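Local coordinates for putative membrane protein (Corynebacterium diphtheriae NCTC 13129, PDB 3C8I) that is of unknown function, the fragment here being the C-terminal part, a DUF3239 family region, of a putative membrane protein, at residues D15-M20 with I71-V76; L49-I54 with K135-E140. All blocks are in the same frame, centred on the assembly; numbering follows the deposited sequence.

Interaction 1: D15-M20 with I71-V76; sequences DLVPAM and IPAVAV
The carbonyl oxygen of Ala73 takes the backbone N-H of Val17 in a nearly straight bond (Val17 N to Ala73 O 2.8 Å, 168° at the hydrogen) and is also approached by CA and CD2 of Leu16. This is an antiparallel pairing of strands 16-24 and 70-80, neighbours inside the single sheet of the domain; the short segments are strongly twisted, with 128° between their directions. The N-H of Val17 arrives from above the Ala73 carbonyl plane, whereas the return bond, Ala73 N to Val17 O, lies nearly along the C=O axis but is more bent at its hydrogen. Further on, Ile71 N reaches Ala19 O at 2.8 Å, and the reciprocal bond from Ala19 N to Ile71 O is weak. Pro18 and Pro72 come level between these bonded pairs, without side-chain contact; as prolines they have no N-H to give. The proline rings share one face of the sheet, where helix 115-124 packs on Pro18 and helix 103-112 on Pro72. Val17, Ala19, Ile71 and Ala73 turn their CB atoms to the other face. There the methyl of Ala73 is touched by both Val17 CG2 and Ala19 CB, its CB lying 3.8 Å from Ala19 CB. At Leu16 and Val74 the side chains start out apart. In Leu16, chi1 of -75° sets CG anti to the carbonyl carbon, and from there CD2 reaches Val74 CG1, the two side chains crossing obliquely, while Ala75 N is buried without a hydrogen-bonding partner. The last touch there is made by the Asp15 carbonyl: Asp15 O lies 3.5 Å from Val74 CB and receives a CA-H...O contact from Val74.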
loop_
_atom_site.group_PDB
_atom_site.type_symbol
_atom_site.label_atom_id
_atom_site.label_comp_id
_atom_site.label_asym_id
_atom_site.label_seq_id
_atom_site.Cartn_x
_atom_site.Cartn_y
_atom_site.Cartn_z
ATOM N N ASP B 15 -7.068 7.266 -19.775
ATOM C CA ASP B 15 -7.739 8.496 -20.222
ATOM C C ASP B 15 -7.864 9.595 -19.179
ATOM O O ASP B 15 -7.677 9.369 -17.993
ATOM C CB ASP B 15 -9.086 8.193 -20.865
ATOM C CG ASP B 15 -9.119 8.623 -22.301
ATOM O OD1 ASP B 15 -8.757 9.805 -22.542
ATOM O OD2 ASP B 15 -9.484 7.797 -23.178
ATOM N N LEU B 16 -8.148 10.797 -19.654
ATOM C CA LEU B 16 -8.083 11.967 -18.817
ATOM C C LEU B 16 -9.297 12.028 -17.921
ATOM O O LEU B 16 -10.415 11.835 -18.378
ATOM C CB LEU B 16 -8.016 13.233 -19.666
ATOM C CG LEU B 16 -6.661 13.484 -20.325
ATOM C CD1 LEU B 16 -6.792 14.645 -21.323
ATOM C CD2 LEU B 16 -5.572 13.736 -19.251
ATOM N N VAL B 17 -9.064 12.341 -16.654
ATOM C CA VAL B 17 -10.124 12.626 -15.718
ATOM C C VAL B 17 -9.859 13.997 -15.098
ATOM O O VAL B 17 -8.708 14.385 -14.898
ATOM C CB VAL B 17 -10.264 11.504 -14.627
ATOM C CG1 VAL B 17 -10.559 10.153 -15.284
ATOM C CG2 VAL B 17 -9.018 11.389 -13.730
ATOM N N PRO B 18 -10.920 14.734 -14.781
ATOM C CA PRO B 18 -10.686 15.946 -13.999
ATOM C C PRO B 18 -10.364 15.620 -12.539
ATOM O O PRO B 18 -10.935 14.676 -11.969
ATOM C CB PRO B 18 -12.013 16.681 -14.090
ATOM C CG PRO B 18 -13.011 15.618 -14.291
ATOM C CD PRO B 18 -12.353 14.536 -15.070
ATOM N N ALA B 19 -9.449 16.387 -11.965
ATOM C CA ALA B 19 -9.205 16.377 -10.526
ATOM C C ALA B 19 -9.083 17.825 -10.027
ATOM O O ALA B 19 -8.858 18.755 -10.824
ATOM C CB ALA B 19 -7.945 15.531 -10.175
ATOM N N MET B 20 -9.251 18.016 -8.729
ATOM C CA MET B 20 -9.302 19.335 -8.139
ATOM C C MET B 20 -8.856 19.259 -6.688
ATOM O O MET B 20 -9.156 18.283 -5.983
ATOM C CB MET B 20 -10.760 19.843 -8.220
ATOM C CG MET B 20 -11.001 21.319 -7.831
ATOM S SD MET B 20 -12.719 21.838 -8.228
ATOM C CE MET B 20 -12.737 21.528 -9.957
ATOM N N ILE B 71 -6.708 20.292 -11.614
ATOM C CA ILE B 71 -5.579 19.378 -11.802
ATOM C C ILE B 71 -6.001 18.315 -12.819
ATOM O O ILE B 71 -6.687 17.374 -12.472
ATOM C CB ILE B 71 -5.179 18.622 -10.492
ATOM C CG1 ILE B 71 -4.849 19.572 -9.333
ATOM C CG2 ILE B 71 -3.984 17.669 -10.757
ATOM C CD1 ILE B 71 -3.677 20.494 -9.593
ATOM N N PRO B 72 -5.576 18.448 -14.078
ATOM C CA PRO B 72 -5.831 17.373 -15.030
ATOM C C PRO B 72 -5.123 16.080 -14.596
ATOM O O PRO B 72 -3.963 16.121 -14.203
ATOM C CB PRO B 72 -5.234 17.909 -16.331
ATOM C CG PRO B 72 -5.041 19.331 -16.109
ATOM C CD PRO B 72 -4.845 19.561 -14.681
ATOM N N ALA B 73 -5.808 14.944 -14.694
ATOM C CA ALA B 73 -5.353 13.700 -14.104
ATOM C C ALA B 73 -5.661 12.527 -15.029
ATOM O O ALA B 73 -6.359 12.685 -16.057
ATOM C CB ALA B 73 -6.020 13.492 -12.706
ATOM N N VAL B 74 -5.103 11.373 -14.702
ATOM C CA VAL B 74 -5.534 10.113 -15.292
ATOM C C VAL B 74 -5.732 9.069 -14.198
ATOM O O VAL B 74 -5.103 9.142 -13.130
ATOM C CB VAL B 74 -4.576 9.555 -16.406
ATOM C CG1 VAL B 74 -4.309 10.614 -17.492
ATOM C CG2 VAL B 74 -3.281 8.975 -15.819
ATOM N N ALA B 75 -6.625 8.117 -14.462
ATOM C CA ALA B 75 -6.864 7.004 -13.558
ATOM C C ALA B 75 -5.811 5.976 -13.888
ATOM O O ALA B 75 -5.866 5.317 -14.955
ATOM C CB ALA B 75 -8.266 6.436 -13.730
ATOM N N VAL B 76 -4.829 5.854 -13.003
ATOM C CA VAL B 76 -3.629 5.088 -13.326
ATOM C C VAL B 76 -3.819 3.609 -13.038
ATOM O O VAL B 76 -3.342 2.771 -13.820
ATOM C CB VAL B 76 -2.349 5.693 -12.695
ATOM C CG1 VAL B 76 -2.294 5.468 -11.210
ATOM C CG2 VAL B 76 -1.086 5.143 -13.393
#

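Interaction 2: L49-I54 with K135-E140; sequences LATRNI and KFDLLE
Asp137 stands over Thr51 at the point where the C-terminal chain joins strand 47-54 as an antiparallel edge strand. Its CB rests 3.5 Å from Thr51 OG1 and also touches the Thr51 carbonyl oxygen. One bond further, CG, placed anti to the carbonyl carbon (chi1 -68°), is 3.8 Å from the same Thr51 OG1, the two side chains crossing at about a right angle. At the tip, OD1 and OD2 both lie farther from Thr51 OG1 than CG does, and neither bonds to it. Below this stem the backbones do connect, Thr51 N giving its hydrogen to Asp137 O at 3.1 Å. Asp137 has the left-handed helical conformation (phi/psi 57°/43°) just before strand 138-140. Leu49 and Leu139 then form a regular hydrogen-bonded pair: Leu49 N to Leu139 O measures 2.8 Å, and Leu139 N returns a bond in the plane of the Leu49 carbonyl. That carbonyl oxygen also meets the CA-H of Leu138, with 3.2 Å from Leu49 O to Leu138 CA. On one face of the pairing, Leu138 brings CD1 to 3.8 Å from Ala50 CB and against Leu49 O; Val35 of strand 29-36, beyond strand 47-54, also touches Leu138. On the other face helix 128-132 covers Leu49 and Leu139, through Val131 and Gln130 respectively. Residues 137-139 are thus joined to strand 47-54 by three backbone hydrogen bonds, assisted by CA-H...O contacts and modest apolar packing; the carboxylate of Asp137 adds no polar link across the pairing, so the hydrogen bonds between these two segments are all main chain to main chain.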
loop_
_atom_site.group_PDB
_atom_site.type_symbol
_atom_site.label_atom_id
_atom_site.label_comp_id
_atom_site.label_asym_id
_atom_site.label_seq_id
_atom_site.Cartn_x
_atom_site.Cartn_y
_atom_site.Cartn_z
ATOM N N LEU B 49 -16.585 9.721 -7.237
ATOM C CA LEU B 49 -15.571 10.634 -6.737
ATOM C C LEU B 49 -14.500 9.811 -6.045
ATOM O O LEU B 49 -14.809 8.954 -5.210
ATOM C CB LEU B 49 -16.194 11.615 -5.740
ATOM C CG LEU B 49 -17.405 12.379 -6.288
ATOM C CD1 LEU B 49 -18.147 13.093 -5.166
ATOM C CD2 LEU B 49 -16.969 13.339 -7.448
ATOM N N ALA B 50 -13.242 10.061 -6.398
ATOM C CA ALA B 50 -12.113 9.349 -5.801
ATOM C C ALA B 50 -11.173 10.382 -5.216
ATOM O O ALA B 50 -10.805 11.323 -5.896
ATOM C CB ALA B 50 -11.381 8.481 -6.881
ATOM N N THR B 51 -10.746 10.208 -3.977
ATOM C CA THR B 51 -9.809 11.137 -3.391
ATOM C C THR B 51 -8.441 10.537 -3.135
ATOM O O THR B 51 -8.275 9.317 -3.014
ATOM C CB THR B 51 -10.349 11.766 -2.063
ATOM O OG1 THR B 51 -10.617 10.733 -1.117
ATOM C CG2 THR B 51 -11.585 12.674 -2.316
ATOM N N ARG B 52 -7.448 11.412 -3.046
ATOM C CA ARG B 52 -6.083 11.004 -2.804
ATOM C C ARG B 52 -5.304 12.104 -2.115
ATOM O O ARG B 52 -5.343 13.256 -2.529
ATOM C CB ARG B 52 -5.391 10.685 -4.127
ATOM C CG ARG B 52 -3.974 10.219 -3.989
ATOM C CD ARG B 52 -3.358 9.861 -5.350
ATOM N NE ARG B 52 -1.985 9.378 -5.208
ATOM C CZ ARG B 52 -1.341 8.617 -6.087
ATOM N NH1 ARG B 52 -1.927 8.271 -7.225
ATOM N NH2 ARG B 52 -0.084 8.219 -5.841
ATOM N N ASN B 53 -4.569 11.708 -1.093
ATOM C CA ASN B 53 -3.673 12.600 -0.382
ATOM C C ASN B 53 -2.356 12.695 -1.129
ATOM O O ASN B 53 -1.725 11.675 -1.436
ATOM C CB ASN B 53 -3.491 12.122 1.044
ATOM C CG ASN B 53 -4.638 12.552 1.944
ATOM O OD1 ASN B 53 -4.483 13.463 2.769
ATOM N ND2 ASN B 53 -5.795 11.916 1.793
ATOM N N ILE B 54 -1.971 13.915 -1.475
ATOM C CA ILE B 54 -0.796 14.170 -2.310
ATOM C C ILE B 54 0.122 15.200 -1.662
ATOM O O ILE B 54 -0.338 16.223 -1.141
ATOM C CB ILE B 54 -1.225 14.639 -3.737
ATOM C CG1 ILE B 54 -1.936 13.487 -4.473
ATOM C CG2 ILE B 54 -0.013 15.124 -4.569
ATOM C CD1 ILE B 54 -2.520 13.924 -5.868
ATOM N N LYS B 135 -14.912 3.062 2.322
ATOM C CA LYS B 135 -13.725 2.269 2.671
ATOM C C LYS B 135 -12.514 2.394 1.749
ATOM O O LYS B 135 -11.404 2.127 2.184
ATOM C CB LYS B 135 -14.092 0.800 2.921
ATOM C CG LYS B 135 -14.471 -0.010 1.723
ATOM C CD LYS B 135 -15.080 -1.360 2.135
ATOM C CE LYS B 135 -14.055 -2.350 2.685
ATOM N NZ LYS B 135 -14.383 -3.718 2.209
ATOM N N PHE B 136 -12.700 2.776 0.479
ATOM C CA PHE B 136 -11.580 2.917 -0.458
ATOM C C PHE B 136 -11.458 4.329 -1.067
ATOM O O PHE B 136 -10.852 4.504 -2.125
ATOM C CB PHE B 136 -11.681 1.885 -1.586
ATOM C CG PHE B 136 -11.693 0.459 -1.115
ATOM C CD1 PHE B 136 -10.798 0.024 -0.129
ATOM C CD2 PHE B 136 -12.622 -0.447 -1.623
ATOM C CE1 PHE B 136 -10.816 -1.298 0.316
ATOM C CE2 PHE B 136 -12.640 -1.774 -1.201
ATOM C CZ PHE B 136 -11.737 -2.202 -0.227
ATOM N N ASP B 137 -12.029 5.321 -0.395
ATOM C CA ASP B 137 -12.009 6.713 -0.867
ATOM C C ASP B 137 -12.612 6.848 -2.277
ATOM O O ASP B 137 -12.087 7.546 -3.151
ATOM C CB ASP B 137 -10.581 7.268 -0.750
ATOM C CG ASP B 137 -10.135 7.433 0.713
ATOM O OD1 ASP B 137 -11.022 7.502 1.603
ATOM O OD2 ASP B 137 -8.912 7.506 0.963
ATOM N N LEU B 138 -13.733 6.158 -2.479
ATOM C CA LEU B 138 -14.456 6.155 -3.733
ATOM C C LEU B 138 -15.942 6.160 -3.399
ATOM O O LEU B 138 -16.430 5.283 -2.684
ATOM C CB LEU B 138 -14.083 4.928 -4.575
ATOM C CG LEU B 138 -14.638 4.802 -5.995
ATOM C CD1 LEU B 138 -14.012 5.799 -6.915
ATOM C CD2 LEU B 138 -14.390 3.364 -6.552
ATOM N N LEU B 139 -16.643 7.173 -3.877
ATOM C CA LEU B 139 -18.081 7.345 -3.608
ATOM C C LEU B 139 -18.807 7.467 -4.937
ATOM O O LEU B 139 -18.554 8.393 -5.697
ATOM C CB LEU B 139 -18.324 8.617 -2.774
ATOM C CG LEU B 139 -19.754 8.936 -2.294
ATOM C CD1 LEU B 139 -20.146 8.010 -1.150
ATOM C CD2 LEU B 139 -19.907 10.418 -1.873
ATOM N N GLU B 140 -19.712 6.544 -5.219
ATOM C CA GLU B 140 -20.495 6.638 -6.435
ATOM C C GLU B 140 -21.479 7.797 -6.323
ATOM O O GLU B 140 -22.014 8.057 -5.250
ATOM C CB GLU B 140 -21.165 5.299 -6.792
ATOM C CG GLU B 140 -20.144 4.333 -7.440
ATOM C CD GLU B 140 -20.742 3.038 -8.001
ATOM O OE1 GLU B 140 -21.945 2.770 -7.755
ATOM O OE2 GLU B 140 -19.986 2.280 -8.675
#

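Both contacts belong to one antiparallel six-stranded sheet, in the order 88-95, 70-80, 16-24, 29-36, 47-54, 138-140. Interaction 1 joins inner strands, whereas interaction 2 adds the outermost strand on one side; strand 29-36 lies between the two pairings. Their centres are 13 Å apart and their nearest atoms about 5 Å, without touching. Along the chain the segments alternate, 15-20, 49-54, 71-76, 135-140, so the two pairings cross in sequence, and strand 47-54 is laid down between the strands that form interaction 1. The helices between strand 88-95 and strand 138-140 pack on the sheet: 103-112 and 115-124 on interaction 1, 128-132 on interaction 2. Sequence-distant parts are thereby tied into one compact domain.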